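Local coordinates for MAU2 chromatid cohesion factor homolog (Saccharomyces cerevisiae, PDB 4XDN), which forms a complex with SCC2 that is required for the association of cohesin with chromosomes, and so acts in sister chromatid cohesion, at residues V448-L453 / L484-L489; S30-L35 / F70-T75. All coordinates share one frame; numbering follows the deposited sequence.

Contact 1. Residues V448-L453 / L484-L489; sequences VKMISL and LQVEKL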
ATOM      1  N   VAL A 448      -5.670  -0.668 -11.371  1.00 37.28           N
ATOM      2  CA  VAL A 448      -4.922  -0.792 -12.615  1.00 36.56           C
ATOM      3  C   VAL A 448      -5.749  -1.538 -13.652  1.00 37.86           C
ATOM      4  O   VAL A 448      -5.789  -1.151 -14.823  1.00 36.60           O
ATOM      5  CB  VAL A 448      -3.580  -1.520 -12.394  1.00 37.57           C
ATOM      6  CG1 VAL A 448      -2.892  -1.833 -13.724  1.00 36.35           C
ATOM      7  CG2 VAL A 448      -2.670  -0.682 -11.506  1.00 37.89           C
ATOM      8  N   LYS A 449      -6.409  -2.608 -13.218  1.00 39.20           N
ATOM      9  CA  LYS A 449      -7.291  -3.371 -14.091  1.00 40.41           C
ATOM     10  C   LYS A 449      -8.349  -2.472 -14.709  1.00 36.76           C
ATOM     11  O   LYS A 449      -8.673  -2.595 -15.889  1.00 38.53           O
ATOM     12  CB  LYS A 449      -7.972  -4.506 -13.320  1.00 44.18           C
ATOM     13  CG  LYS A 449      -7.072  -5.683 -13.004  1.00 47.40           C
ATOM     14  CD  LYS A 449      -7.866  -6.812 -12.368  1.00 49.88           C
ATOM     15  CE  LYS A 449      -7.020  -8.060 -12.203  1.00 53.18           C
ATOM     16  NZ  LYS A 449      -7.827  -9.218 -11.735  1.00 58.11           N
ATOM     17  N   MET A 450      -8.879  -1.560 -13.904  1.00 34.03           N
ATOM     18  CA  MET A 450      -9.974  -0.710 -14.341  1.00 36.11           C
ATOM     19  C   MET A 450      -9.500   0.405 -15.269  1.00 34.95           C
ATOM     20  O   MET A 450     -10.195   0.754 -16.223  1.00 36.53           O
ATOM     21  CB  MET A 450     -10.691  -0.121 -13.131  1.00 36.64           C
ATOM     22  CG  MET A 450     -11.610  -1.125 -12.432  1.00 41.95           C
ATOM     23  SD  MET A 450     -12.798  -0.361 -11.316  1.00 54.44           S
ATOM     24  CE  MET A 450     -13.724   0.649 -12.479  1.00 59.43           C
ATOM     25  N   ILE A 451      -8.326   0.963 -14.992  1.00 33.70           N
ATOM     26  CA  ILE A 451      -7.714   1.922 -15.903  1.00 33.58           C
ATOM     27  C   ILE A 451      -7.517   1.252 -17.258  1.00 35.22           C
ATOM     28  O   ILE A 451      -7.784   1.848 -18.304  1.00 35.19           O
ATOM     29  CB  ILE A 451      -6.360   2.447 -15.370  1.00 34.64           C
ATOM     30  CG1 ILE A 451      -6.585   3.330 -14.140  1.00 36.07           C
ATOM     31  CG2 ILE A 451      -5.611   3.243 -16.454  1.00 33.93           C
ATOM     32  CD1 ILE A 451      -5.317   3.725 -13.410  1.00 36.50           C
ATOM     33  N   SER A 452      -7.058   0.005 -17.226  1.00 35.45           N
ATOM     34  CA  SER A 452      -6.834  -0.761 -18.444  1.00 37.45           C
ATOM     35  C   SER A 452      -8.146  -1.003 -19.191  1.00 40.10           C
ATOM     36  O   SER A 452      -8.195  -0.909 -20.416  1.00 40.41           O
ATOM     37  CB  SER A 452      -6.161  -2.097 -18.118  1.00 40.04           C
ATOM     38  OG  SER A 452      -4.934  -1.900 -17.434  1.00 40.94           O
ATOM     39  N   LEU A 453      -9.208  -1.304 -18.450  1.00 39.10           N
ATOM     40  CA  LEU A 453     -10.501  -1.597 -19.058  1.00 41.10           C
ATOM     41  C   LEU A 453     -11.144  -0.343 -19.639  1.00 38.03           C
ATOM     42  O   LEU A 453     -11.804  -0.405 -20.675  1.00 38.10           O
ATOM     43  CB  LEU A 453     -11.446  -2.239 -18.038  1.00 42.69           C
ATOM     44  CG  LEU A 453     -11.186  -3.708 -17.691  1.00 46.67           C
ATOM     45  CD1 LEU A 453     -12.058  -4.138 -16.516  1.00 49.41           C
ATOM     46  CD2 LEU A 453     -11.436  -4.609 -18.893  1.00 47.70           C
ATOM     47  N   LEU A 484     -19.283  -4.172 -18.883  1.00 51.26           N
ATOM     48  CA  LEU A 484     -19.802  -4.933 -17.751  1.00 53.12           C
ATOM     49  C   LEU A 484     -18.688  -5.250 -16.760  1.00 52.05           C
ATOM     50  O   LEU A 484     -18.909  -5.265 -15.550  1.00 52.31           O
ATOM     51  CB  LEU A 484     -20.467  -6.228 -18.226  1.00 56.92           C
ATOM     52  CG  LEU A 484     -21.829  -6.086 -18.908  1.00 60.41           C
ATOM     53  CD1 LEU A 484     -22.233  -7.406 -19.539  1.00 63.67           C
ATOM     54  CD2 LEU A 484     -22.891  -5.623 -17.919  1.00 62.28           C
ATOM     55  N   GLN A 485     -17.492  -5.497 -17.282  1.00 51.10           N
ATOM     56  CA  GLN A 485     -16.327  -5.753 -16.444  1.00 50.25           C
ATOM     57  C   GLN A 485     -15.967  -4.518 -15.624  1.00 47.75           C
ATOM     58  O   GLN A 485     -15.565  -4.631 -14.465  1.00 47.52           O
ATOM     59  CB  GLN A 485     -15.139  -6.186 -17.303  1.00 50.25           C
ATOM     60  CG  GLN A 485     -15.270  -7.593 -17.866  1.00 54.51           C
ATOM     61  CD  GLN A 485     -14.284  -7.882 -18.984  1.00 57.42           C
ATOM     62  OE1 GLN A 485     -13.612  -6.980 -19.488  1.00 56.86           O
ATOM     63  NE2 GLN A 485     -14.198  -9.145 -19.382  1.00 60.92           N
ATOM     64  N   VAL A 486     -16.114  -3.342 -16.225  1.00 46.32           N
ATOM     65  CA  VAL A 486     -15.849  -2.086 -15.531  1.00 46.99           C
ATOM     66  C   VAL A 486     -16.844  -1.883 -14.394  1.00 48.44           C
ATOM     67  O   VAL A 486     -16.466  -1.487 -13.293  1.00 49.80           O
ATOM     68  CB  VAL A 486     -15.914  -0.876 -16.496  1.00 47.28           C
ATOM     69  CG1 VAL A 486     -16.006   0.446 -15.729  1.00 46.47           C
ATOM     70  CG2 VAL A 486     -14.704  -0.870 -17.418  1.00 47.27           C
ATOM     71  N   GLU A 487     -18.116  -2.152 -14.670  1.00 48.86           N
ATOM     72  CA  GLU A 487     -19.168  -1.978 -13.677  1.00 51.55           C
ATOM     73  C   GLU A 487     -18.978  -2.928 -12.499  1.00 51.63           C
ATOM     74  O   GLU A 487     -19.185  -2.551 -11.346  1.00 51.40           O
ATOM     75  CB  GLU A 487     -20.543  -2.204 -14.310  1.00 59.08           C
ATOM     76  CG  GLU A 487     -20.914  -1.193 -15.388  1.00 66.97           C
ATOM     77  CD  GLU A 487     -21.138   0.204 -14.836  1.00 74.36           C
ATOM     78  OE1 GLU A 487     -21.208   0.359 -13.599  1.00 76.69           O
ATOM     79  OE2 GLU A 487     -21.242   1.151 -15.644  1.00 78.05           O
ATOM     80  N   LYS A 488     -18.581  -4.160 -12.800  1.00 52.17           N
ATOM     81  CA  LYS A 488     -18.430  -5.190 -11.781  1.00 53.71           C
ATOM     82  C   LYS A 488     -17.314  -4.848 -10.799  1.00 52.11           C
ATOM     83  O   LYS A 488     -17.503  -4.926  -9.587  1.00 52.32           O
ATOM     84  CB  LYS A 488     -18.156  -6.546 -12.437  1.00 56.54           C
ATOM     85  CG  LYS A 488     -18.086  -7.707 -11.456  1.00 60.76           C
ATOM     86  CD  LYS A 488     -18.534  -9.006 -12.109  1.00 65.62           C
ATOM     87  CE  LYS A 488     -18.554 -10.157 -11.113  1.00 70.35           C
ATOM     88  NZ  LYS A 488     -17.182 -10.570 -10.704  1.00 70.32           N
ATOM     89  N   LEU A 489     -16.154  -4.464 -11.324  1.00 49.93           N
ATOM     90  CA  LEU A 489     -15.015  -4.118 -10.481  1.00 49.60           C
ATOM     91  C   LEU A 489     -15.271  -2.825  -9.716  1.00 49.05           C
ATOM     92  O   LEU A 489     -14.910  -2.708  -8.547  1.00 47.86           O
ATOM     93  CB  LEU A 489     -13.743  -3.985 -11.324  1.00 47.53           C
ATOM     94  CG  LEU A 489     -13.252  -5.257 -12.022  1.00 49.63           C
ATOM     95  CD1 LEU A 489     -12.082  -4.940 -12.938  1.00 48.48           C
ATOM     96  CD2 LEU A 489     -12.860  -6.324 -11.009  1.00 52.21           C
TER
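The side-chain amide of Gln485 meets Leu453 through its oxygen, OE1 lying 3.3 Å from Leu453 CD2 in a van der Waals contact, while the other methyl, CD1, rests near Gln485 CB. This is one margin of an antiparallel helical hairpin: helices 446-466 and 472-490 follow each other in the chain, and the short segments run at 154° with their axes 9.7 Å apart. Leu453, the residue with the most surface covered here, lies nearly perpendicular to Leu489, with Leu453 CD1 3.7 Å from Leu489 CD1, and sets its CB 3.6 Å from Val486 CG2. One turn earlier, Met450 packs on Leu489 and Val486. Its side chain runs counter to that of Leu489, with CG and SD each 3.7 Å from Leu489 CB, and the bend at chi3 (62°) puts CE 3.6 Å from Val486 O and near Val486 CG1. With alanine in place of Met450, CG, SD and CE would be gone, and Leu489 CB and Val486 CG1 would probably lose this packing partner. No hydrogen bond joins the two segments. Within the first, Val448 O accepts the amide of Ser452 and, from the opposite face of the carbonyl plane, the hydroxyl, with Ser452 OG 2.8 Å from Val448 O.

Contact 2. Residues S30-L35 / F70-T75; sequences SQVYHL and FQLLKT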
ATOM      1  N   SER A  30      24.627 -18.654  34.934  1.00 30.76           N
ATOM      2  CA  SER A  30      24.373 -17.247  34.643  1.00 33.59           C
ATOM      3  C   SER A  30      25.375 -16.699  33.626  1.00 31.95           C
ATOM      4  O   SER A  30      25.041 -15.830  32.823  1.00 31.89           O
ATOM      5  CB  SER A  30      24.423 -16.412  35.924  1.00 36.54           C
ATOM      6  OG  SER A  30      25.703 -16.472  36.526  1.00 35.06           O
ATOM      7  N   GLN A  31      26.601 -17.209  33.663  1.00 30.30           N
ATOM      8  CA  GLN A  31      27.631 -16.771  32.727  1.00 31.41           C
ATOM      9  C   GLN A  31      27.310 -17.226  31.306  1.00 31.11           C
ATOM     10  O   GLN A  31      27.518 -16.481  30.350  1.00 30.93           O
ATOM     11  CB  GLN A  31      29.004 -17.292  33.166  1.00 29.57           C
ATOM     12  CG  GLN A  31      29.639 -16.465  34.280  1.00 29.77           C
ATOM     13  CD  GLN A  31      30.792 -17.168  34.969  1.00 31.65           C
ATOM     14  OE1 GLN A  31      30.993 -18.369  34.801  1.00 33.18           O
ATOM     15  NE2 GLN A  31      31.553 -16.419  35.756  1.00 30.71           N
ATOM     16  N   VAL A  32      26.794 -18.443  31.172  1.00 31.22           N
ATOM     17  CA  VAL A  32      26.390 -18.960  29.870  1.00 32.28           C
ATOM     18  C   VAL A  32      25.212 -18.157  29.335  1.00 32.52           C
ATOM     19  O   VAL A  32      25.163 -17.819  28.151  1.00 27.87           O
ATOM     20  CB  VAL A  32      26.004 -20.450  29.946  1.00 34.62           C
ATOM     21  CG1 VAL A  32      25.445 -20.942  28.613  1.00 34.01           C
ATOM     22  CG2 VAL A  32      27.207 -21.284  30.352  1.00 35.99           C
ATOM     23  N   TYR A  33      24.268 -17.859  30.223  1.00 34.06           N
ATOM     24  CA  TYR A  33      23.083 -17.092  29.865  1.00 31.76           C
ATOM     25  C   TYR A  33      23.454 -15.692  29.392  1.00 31.04           C
ATOM     26  O   TYR A  33      22.942 -15.218  28.379  1.00 30.98           O
ATOM     27  CB  TYR A  33      22.124 -17.011  31.058  1.00 30.11           C
ATOM     28  CG  TYR A  33      20.914 -16.140  30.818  1.00 29.59           C
ATOM     29  CD1 TYR A  33      19.975 -16.472  29.847  1.00 32.49           C
ATOM     30  CD2 TYR A  33      20.703 -14.989  31.567  1.00 29.55           C
ATOM     31  CE1 TYR A  33      18.862 -15.677  29.625  1.00 32.10           C
ATOM     32  CE2 TYR A  33      19.594 -14.188  31.354  1.00 32.54           C
ATOM     33  CZ  TYR A  33      18.676 -14.537  30.382  1.00 33.71           C
ATOM     34  OH  TYR A  33      17.574 -13.744  30.168  1.00 36.12           O
ATOM     35  N   HIS A  34      24.351 -15.036  30.124  1.00 29.01           N
ATOM     36  CA  HIS A  34      24.772 -13.682  29.778  1.00 32.32           C
ATOM     37  C   HIS A  34      25.613 -13.656  28.505  1.00 31.90           C
ATOM     38  O   HIS A  34      25.593 -12.671  27.770  1.00 34.35           O
ATOM     39  CB  HIS A  34      25.551 -13.049  30.935  1.00 33.67           C
ATOM     40  CG  HIS A  34      24.718 -12.791  32.149  1.00 37.59           C
ATOM     41  ND1 HIS A  34      23.333 -12.799  32.119  1.00 38.27           N
ATOM     42  CD2 HIS A  34      25.055 -12.529  33.434  1.00 38.34           C
ATOM     43  CE1 HIS A  34      22.862 -12.555  33.324  1.00 40.03           C
ATOM     44  NE2 HIS A  34      23.891 -12.373  34.143  1.00 39.99           N
ATOM     45  N   LEU A  35      26.348 -14.733  28.245  1.00 29.52           N
ATOM     46  CA  LEU A  35      27.113 -14.842  27.009  1.00 29.33           C
ATOM     47  C   LEU A  35      26.181 -14.937  25.809  1.00 29.66           C
ATOM     48  O   LEU A  35      26.411 -14.297  24.781  1.00 30.34           O
ATOM     49  CB  LEU A  35      28.044 -16.055  27.046  1.00 28.82           C
ATOM     50  CG  LEU A  35      29.363 -15.876  27.798  1.00 29.48           C
ATOM     51  CD1 LEU A  35      30.048 -17.217  27.982  1.00 28.77           C
ATOM     52  CD2 LEU A  35      30.278 -14.904  27.066  1.00 31.23           C
ATOM     53  N   PHE A  70      22.176 -20.766  24.194  1.00 31.67           N
ATOM     54  CA  PHE A  70      20.824 -20.974  24.703  1.00 32.49           C
ATOM     55  C   PHE A  70      20.473 -22.460  24.716  1.00 32.88           C
ATOM     56  O   PHE A  70      19.932 -22.972  25.697  1.00 32.65           O
ATOM     57  CB  PHE A  70      19.792 -20.217  23.861  1.00 30.21           C
ATOM     58  CG  PHE A  70      19.686 -18.748  24.183  1.00 28.68           C
ATOM     59  CD1 PHE A  70      19.589 -18.310  25.495  1.00 27.78           C
ATOM     60  CD2 PHE A  70      19.671 -17.807  23.164  1.00 28.00           C
ATOM     61  CE1 PHE A  70      19.485 -16.961  25.784  1.00 25.15           C
ATOM     62  CE2 PHE A  70      19.571 -16.455  23.447  1.00 26.87           C
ATOM     63  CZ  PHE A  70      19.478 -16.032  24.758  1.00 26.59           C
ATOM     64  N   GLN A  71      20.773 -23.141  23.614  1.00 31.78           N
ATOM     65  CA  GLN A  71      20.504 -24.570  23.497  1.00 33.71           C
ATOM     66  C   GLN A  71      21.277 -25.337  24.558  1.00 37.08           C
ATOM     67  O   GLN A  71      20.812 -26.354  25.079  1.00 35.01           O
ATOM     68  CB  GLN A  71      20.869 -25.073  22.101  1.00 33.05           C
ATOM     69  CG  GLN A  71      19.905 -24.610  21.029  1.00 35.32           C
ATOM     70  CD  GLN A  71      20.301 -25.049  19.632  1.00 36.28           C
ATOM     71  OE1 GLN A  71      21.483 -25.126  19.300  1.00 38.38           O
ATOM     72  NE2 GLN A  71      19.305 -25.339  18.803  1.00 36.01           N
ATOM     73  N   LEU A  72      22.461 -24.830  24.876  1.00 37.95           N
ATOM     74  CA  LEU A  72      23.309 -25.416  25.899  1.00 39.74           C
ATOM     75  C   LEU A  72      22.580 -25.449  27.239  1.00 36.76           C
ATOM     76  O   LEU A  72      22.629 -26.447  27.957  1.00 36.26           O
ATOM     77  CB  LEU A  72      24.609 -24.619  26.015  1.00 43.58           C
ATOM     78  CG  LEU A  72      25.922 -25.344  26.308  1.00 51.25           C
ATOM     79  CD1 LEU A  72      26.168 -26.516  25.366  1.00 54.37           C
ATOM     80  CD2 LEU A  72      27.051 -24.335  26.199  1.00 51.80           C
ATOM     81  N   LEU A  73      21.893 -24.358  27.561  1.00 34.15           N
ATOM     82  CA  LEU A  73      21.145 -24.260  28.806  1.00 36.02           C
ATOM     83  C   LEU A  73      20.005 -25.271  28.852  1.00 38.99           C
ATOM     84  O   LEU A  73      19.796 -25.933  29.866  1.00 40.13           O
ATOM     85  CB  LEU A  73      20.590 -22.844  28.991  1.00 34.65           C
ATOM     86  CG  LEU A  73      21.615 -21.745  29.276  1.00 33.50           C
ATOM     87  CD1 LEU A  73      20.960 -20.372  29.240  1.00 30.60           C
ATOM     88  CD2 LEU A  73      22.293 -21.976  30.621  1.00 33.85           C
ATOM     89  N   LYS A  74      19.274 -25.391  27.749  1.00 39.06           N
ATOM     90  CA  LYS A  74      18.102 -26.255  27.703  1.00 43.30           C
ATOM     91  C   LYS A  74      18.445 -27.744  27.750  1.00 45.73           C
ATOM     92  O   LYS A  74      17.636 -28.553  28.207  1.00 45.79           O
ATOM     93  CB  LYS A  74      17.284 -25.964  26.445  1.00 43.92           C
ATOM     94  CG  LYS A  74      16.433 -24.707  26.543  1.00 44.61           C
ATOM     95  CD  LYS A  74      15.517 -24.539  25.341  1.00 44.65           C
ATOM     96  CE  LYS A  74      14.434 -25.614  25.273  1.00 44.97           C
ATOM     97  NZ  LYS A  74      13.578 -25.653  26.490  1.00 46.00           N
ATOM     98  N   THR A  75      19.641 -28.101  27.289  1.00 46.56           N
ATOM     99  CA  THR A  75      20.015 -29.506  27.132  1.00 48.58           C
ATOM    100  C   THR A  75      20.928 -30.029  28.241  1.00 45.72           C
ATOM    101  O   THR A  75      20.932 -31.225  28.528  1.00 46.65           O
ATOM    102  CB  THR A  75      20.722 -29.737  25.785  1.00 51.92           C
ATOM    103  OG1 THR A  75      21.860 -28.873  25.685  1.00 53.16           O
ATOM    104  CG2 THR A  75      19.773 -29.462  24.634  1.00 52.82           C
TER
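Tyr33 chi1 of 175° sets CG opposite the backbone N and brings the CD1-CE1 side of the ring to Phe70 CE1, while the Phe70 chi1 of -80° swings that ring back toward the first helix so that CE1 makes the contact. The two aromatic side chains meet at a slant, Phe70 CE1 being 4.1 Å from Tyr33 CE1 and about as far from its CD1. Tyr33 CE1 sits at the edge of the Phe70 ring, near its plane. The two methyls of Leu73 divide between Tyr33 and Val32: CD1 packs 4.0 Å from Tyr33 CB and lies at the edge of the tyrosine ring, and CD2 comes 3.9 Å from Val32 CG1, the valine and leucine side chains running antiparallel alongside one another. Leu72 adds a looser contact with the same valine methyl. All five residues are buried, and the interface is entirely apolar, without a hydrogen bond from segment to segment. The phenol oxygen of Tyr33 is satisfied by Glu90, and its ring also makes an edge-to-face contact with an aromatic side chain of another protein's chain, probably the SCC2 partner. Helices 29-45 and 53-76 thus form an N-terminal antiparallel hairpin (147° between the segments), flanked by helix 81-98 beside Tyr33 and Phe70 and by strand 26-28, whose Leu27 packs on Val32.

In the fold
Contacts 1 and 2 are the same kind of joint, an antiparallel pair of helices adjacent in sequence and held by apolar side chains, made at two distant places in a largely helical chain. Contact 2 closes before contact 1 opens along the sequence. Their centres lie 59 Å apart, their nearest atoms about 44 Å, on opposite sides of the chain's centre; contact 2 is the more peripheral, 44 Å from that centre against 18 Å for contact 1. The chain of another protein comes within reach of six residues of contact 2 and of one in segment 448-453, Ile451, which packs on it, consistent with a partner running along the elongated helical array.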